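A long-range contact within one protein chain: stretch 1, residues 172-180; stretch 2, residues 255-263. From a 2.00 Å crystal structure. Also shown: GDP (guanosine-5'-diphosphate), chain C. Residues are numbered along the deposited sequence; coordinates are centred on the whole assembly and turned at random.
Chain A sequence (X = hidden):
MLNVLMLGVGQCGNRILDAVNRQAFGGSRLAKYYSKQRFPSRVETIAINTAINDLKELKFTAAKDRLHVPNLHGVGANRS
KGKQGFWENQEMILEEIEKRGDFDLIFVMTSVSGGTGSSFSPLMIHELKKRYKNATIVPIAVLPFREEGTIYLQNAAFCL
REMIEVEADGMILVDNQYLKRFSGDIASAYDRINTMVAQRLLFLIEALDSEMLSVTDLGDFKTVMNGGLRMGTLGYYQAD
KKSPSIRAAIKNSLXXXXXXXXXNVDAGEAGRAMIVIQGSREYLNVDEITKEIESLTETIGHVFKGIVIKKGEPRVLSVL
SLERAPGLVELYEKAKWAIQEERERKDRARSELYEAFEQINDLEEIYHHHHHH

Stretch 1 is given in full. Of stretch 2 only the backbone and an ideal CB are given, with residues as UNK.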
# COMPACT_ATOMS: atom_id res chain seq x y z
N ILE A 172 2.22 -0.54 -4.72
CA ILE A 172 1.29 0.57 -4.67
C ILE A 172 1.37 1.31 -3.34
O ILE A 172 1.09 0.74 -2.28
CB ILE A 172 -0.13 0.13 -4.89
CG1 ILE A 172 -0.31 -0.18 -6.39
CG2 ILE A 172 -1.10 1.25 -4.51
CD1 ILE A 172 -1.30 -1.26 -6.69
N LEU A 173 1.72 2.58 -3.41
CA LEU A 173 1.90 3.39 -2.21
C LEU A 173 0.59 4.00 -1.76
O LEU A 173 -0.11 4.61 -2.54
CB LEU A 173 2.92 4.50 -2.48
CG LEU A 173 4.33 4.07 -2.86
CD1 LEU A 173 5.17 5.30 -3.19
CD2 LEU A 173 4.98 3.25 -1.72
N VAL A 174 0.27 3.86 -0.48
CA VAL A 174 -0.89 4.49 0.12
C VAL A 174 -0.38 5.40 1.24
O VAL A 174 0.21 4.94 2.23
CB VAL A 174 -1.86 3.43 0.71
CG1 VAL A 174 -3.15 4.08 1.25
CG2 VAL A 174 -2.18 2.35 -0.33
N ASP A 175 -0.58 6.70 1.09
CA ASP A 175 -0.04 7.67 2.05
C ASP A 175 -1.10 8.10 3.06
O ASP A 175 -1.93 8.94 2.76
CB ASP A 175 0.52 8.88 1.32
CG ASP A 175 1.23 9.86 2.27
OD1 ASP A 175 1.37 9.56 3.48
OD2 ASP A 175 1.69 10.92 1.78
N ASN A 176 -1.05 7.53 4.27
CA ASN A 176 -2.03 7.88 5.29
C ASN A 176 -2.07 9.39 5.55
O ASN A 176 -3.13 9.95 5.80
CB ASN A 176 -1.74 7.15 6.61
CG ASN A 176 -2.42 5.79 6.71
OD1 ASN A 176 -3.14 5.36 5.81
ND2 ASN A 176 -2.17 5.09 7.83
N GLN A 177 -0.92 10.03 5.49
CA GLN A 177 -0.84 11.45 5.81
C GLN A 177 -1.61 12.29 4.83
O GLN A 177 -2.45 13.10 5.20
CB GLN A 177 0.62 11.92 5.88
CG GLN A 177 0.80 13.36 6.37
CD GLN A 177 0.14 13.60 7.72
OE1 GLN A 177 0.36 12.84 8.67
NE2 GLN A 177 -0.67 14.66 7.81
N TYR A 178 -1.33 12.08 3.55
CA TYR A 178 -2.00 12.84 2.51
C TYR A 178 -3.50 12.56 2.54
O TYR A 178 -4.31 13.46 2.29
CB TYR A 178 -1.42 12.48 1.15
CG TYR A 178 -2.02 13.29 0.03
CD1 TYR A 178 -1.75 14.66 -0.07
CD2 TYR A 178 -2.90 12.72 -0.89
CE1 TYR A 178 -2.30 15.42 -1.08
CE2 TYR A 178 -3.47 13.48 -1.90
CZ TYR A 178 -3.16 14.83 -1.99
OH TYR A 178 -3.72 15.60 -3.00
N LEU A 179 -3.87 11.33 2.89
CA LEU A 179 -5.28 10.93 2.82
C LEU A 179 -6.01 11.21 4.13
O LEU A 179 -7.24 11.15 4.19
CB LEU A 179 -5.39 9.45 2.45
CG LEU A 179 -4.82 9.06 1.08
CD1 LEU A 179 -4.98 7.56 0.82
CD2 LEU A 179 -5.48 9.85 -0.05
N LYS A 180 -5.23 11.56 5.16
CA LYS A 180 -5.73 11.85 6.51
C LYS A 180 -6.90 12.83 6.52
O LYS A 180 -6.83 13.91 5.92
CB LYS A 180 -4.60 12.46 7.35
CG LYS A 180 -4.95 12.70 8.82
CD LYS A 180 -3.80 13.42 9.51
CE LYS A 180 -3.74 14.88 9.02
NZ LYS A 180 -2.73 15.75 9.71
N UNK A 255 -4.62 13.87 -10.70
CA UNK A 255 -4.16 15.00 -9.94
C UNK A 255 -4.01 14.45 -8.53
O UNK A 255 -4.68 13.46 -8.18
CB UNK A 255 -5.11 16.20 -10.02
N UNK A 256 -3.21 15.14 -7.72
CA UNK A 256 -2.83 14.65 -6.39
C UNK A 256 -4.03 14.22 -5.57
O UNK A 256 -4.03 13.15 -4.96
CB UNK A 256 -2.06 15.73 -5.63
N UNK A 257 -5.06 15.06 -5.58
CA UNK A 257 -6.28 14.82 -4.81
C UNK A 257 -6.93 13.49 -5.21
O UNK A 257 -7.69 12.92 -4.44
CB UNK A 257 -7.27 15.97 -5.01
N UNK A 258 -6.59 12.99 -6.39
CA UNK A 258 -7.20 11.76 -6.92
C UNK A 258 -6.37 10.51 -6.60
O UNK A 258 -6.86 9.38 -6.73
CB UNK A 258 -7.38 11.88 -8.43
N UNK A 259 -5.11 10.72 -6.21
CA UNK A 259 -4.14 9.65 -5.98
C UNK A 259 -4.11 9.15 -4.52
O UNK A 259 -4.51 9.87 -3.62
CB UNK A 259 -2.75 10.14 -6.38
N UNK A 260 -3.64 7.93 -4.29
CA UNK A 260 -3.52 7.40 -2.93
C UNK A 260 -2.21 7.89 -2.27
O UNK A 260 -2.03 7.85 -1.04
CB UNK A 260 -3.57 5.87 -2.95
N UNK A 261 -1.32 8.39 -3.12
CA UNK A 261 -0.04 8.92 -2.73
C UNK A 261 0.14 10.17 -3.59
O UNK A 261 -0.05 10.10 -4.79
CB UNK A 261 1.09 7.91 -2.91
N UNK A 262 0.51 11.31 -2.98
CA UNK A 262 0.53 12.61 -3.68
C UNK A 262 1.67 12.80 -4.68
O UNK A 262 2.46 13.74 -4.52
CB UNK A 262 0.61 13.73 -2.64
N UNK A 263 1.76 11.95 -5.70
CA UNK A 263 2.71 12.16 -6.78
C UNK A 263 2.28 13.37 -7.62
O UNK A 263 1.09 13.66 -7.78
CB UNK A 263 2.82 10.91 -7.65
PB GDP C . 0.82 -4.40 12.76
O1B GDP C . 1.28 -4.76 11.35
O2B GDP C . -0.50 -5.09 13.05
O3B GDP C . 1.89 -4.85 13.74
O3A GDP C . 0.69 -2.81 12.89
PA GDP C . -0.35 -1.94 12.04
O1A GDP C . -1.45 -1.43 12.91
O2A GDP C . -0.88 -2.65 10.81
O5' GDP C . 0.62 -0.78 11.56
C5' GDP C . 0.45 0.53 12.09
C4' GDP C . 0.46 1.51 10.93
O4' GDP C . -0.69 1.24 10.12
C3' GDP C . 0.31 2.91 11.46
O3' GDP C . 0.91 3.77 10.50
C2' GDP C . -1.19 3.09 11.47
O2' GDP C . -1.50 4.47 11.34
C1' GDP C . -1.61 2.33 10.23
N9 GDP C . -2.93 1.70 10.29
C8 GDP C . -3.40 0.88 11.24
N7 GDP C . -4.65 0.45 10.92
C5 GDP C . -4.97 1.02 9.75
C6 GDP C . -6.12 0.99 8.83
O6 GDP C . -7.12 0.33 9.12
N1 GDP C . -6.04 1.70 7.71
C2 GDP C . -4.97 2.44 7.39
N2 GDP C . -4.99 3.13 6.23
N3 GDP C . -3.86 2.52 8.17
C4 GDP C . -3.82 1.83 9.33

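Position 255 has an ideal CB with nothing of stretch 1 within 5.5 Å. Many side chains would fit, polar ones included. The residue is Arg 255, which does not touch stretch 1.

Position 256 opens a short 3-10 segment. Its CB points sideways and lies 3.1 Å from Tyr 178 OH, a tight approach. A side chain that turns away from the hydroxyl would suit. It is Glu 256; its chi1 is m, and its end leads away from stretch 1.

Position 257 points away overall, with its ideal CB 4.1 Å from Tyr 178 OH. Many residues would fit. Val 257 is found, and its CG2 comes to 3.6 Å from Tyr 178 OH. The 257 N is 3.0 Å from Tyr 178 OH, too poor in angle for a hydrogen bond.

Position 258 points away from stretch 1. An ideal CB here would be only 3.1 Å from the carbonyl O of 255, which favours a residue without one. It is Gly 258.

Position 259 points sideways, and its CB has no neighbour in stretch 1 within 5.5 Å, so stretch 1 sets little limit on the side chain. Leu 259 is present; its backbone O lies 3.7 Å from Leu 179 CD2.

At position 260 the ideal CB is 3.7 Å from Leu 173 O, 4.3 Å from Val 174 CA and 4.4 Å from Leu 179 CD1. Leu 173 O is polar, but the side chains of Val 174 and Leu 179 make an apolar site, which suits Leu, Ile, Val or Met. The residue is Leu 260. Its CD1 reaches Val 174 CG2 at 4.2 Å, and its CD2 reaches Leu 179 CD1 at 3.9 Å. Its backbone O accepts from Asp 175 N at 2.8 Å, nearly straight at 172°. This is the only hydrogen bond between the stretches.

Position 261 has extended backbone angles. Its CB lies 3.5 Å from Leu 173 O and 4.4 Å from Asp 175 CB. The Leu 173 side chain offers an apolar surface, so an aromatic or a large aliphatic would fit. It is Tyr 261. Leu 173 CD1 lies over one face of the ring, 3.9 Å from its centroid.

Position 262 points toward stretch 1, its CB 3.6 Å from Tyr 178 CD1. A compact apolar residue would suit, and phi of -74° allows proline. Pro 262 is deposited; its CB packs over one face of the Tyr 178 ring, and its CD lies 3.5 Å from Asp 175 OD2.

Position 263 is out of reach, so stretch 1 does not restrict it. It is Ala 263.

Stretch 2 255-263: REVGLLYPA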
# COMPACT_ATOMS: atom_id res chain seq x y z
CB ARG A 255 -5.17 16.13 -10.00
CG ARG A 255 -6.55 15.70 -9.63
CD ARG A 255 -7.54 16.84 -9.69
NE ARG A 255 -8.81 16.44 -9.08
CZ ARG A 255 -9.88 17.23 -8.97
NH1 ARG A 255 -9.84 18.47 -9.43
NH2 ARG A 255 -10.98 16.77 -8.39
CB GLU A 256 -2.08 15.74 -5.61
CG GLU A 256 -0.66 16.02 -6.06
CD GLU A 256 -0.58 17.05 -7.17
OE1 GLU A 256 -1.64 17.36 -7.78
OE2 GLU A 256 0.53 17.56 -7.42
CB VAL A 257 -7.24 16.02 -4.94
CG1 VAL A 257 -8.50 15.82 -4.10
CG2 VAL A 257 -6.52 17.28 -4.48
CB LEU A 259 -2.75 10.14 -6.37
CG LEU A 259 -2.61 10.60 -7.83
CD1 LEU A 259 -1.23 11.20 -8.05
CD2 LEU A 259 -2.89 9.49 -8.82
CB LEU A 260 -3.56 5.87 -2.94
CG LEU A 260 -4.89 5.23 -3.35
CD1 LEU A 260 -4.71 3.75 -3.42
CD2 LEU A 260 -5.99 5.57 -2.34
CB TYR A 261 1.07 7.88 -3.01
CG TYR A 261 2.48 8.42 -2.83
CD1 TYR A 261 3.16 9.02 -3.89
CD2 TYR A 261 3.14 8.32 -1.61
CE1 TYR A 261 4.45 9.51 -3.72
CE2 TYR A 261 4.43 8.81 -1.44
CZ TYR A 261 5.07 9.40 -2.50
OH TYR A 261 6.34 9.89 -2.32
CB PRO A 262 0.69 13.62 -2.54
CG PRO A 262 1.41 12.88 -1.48
CD PRO A 262 0.91 11.44 -1.57
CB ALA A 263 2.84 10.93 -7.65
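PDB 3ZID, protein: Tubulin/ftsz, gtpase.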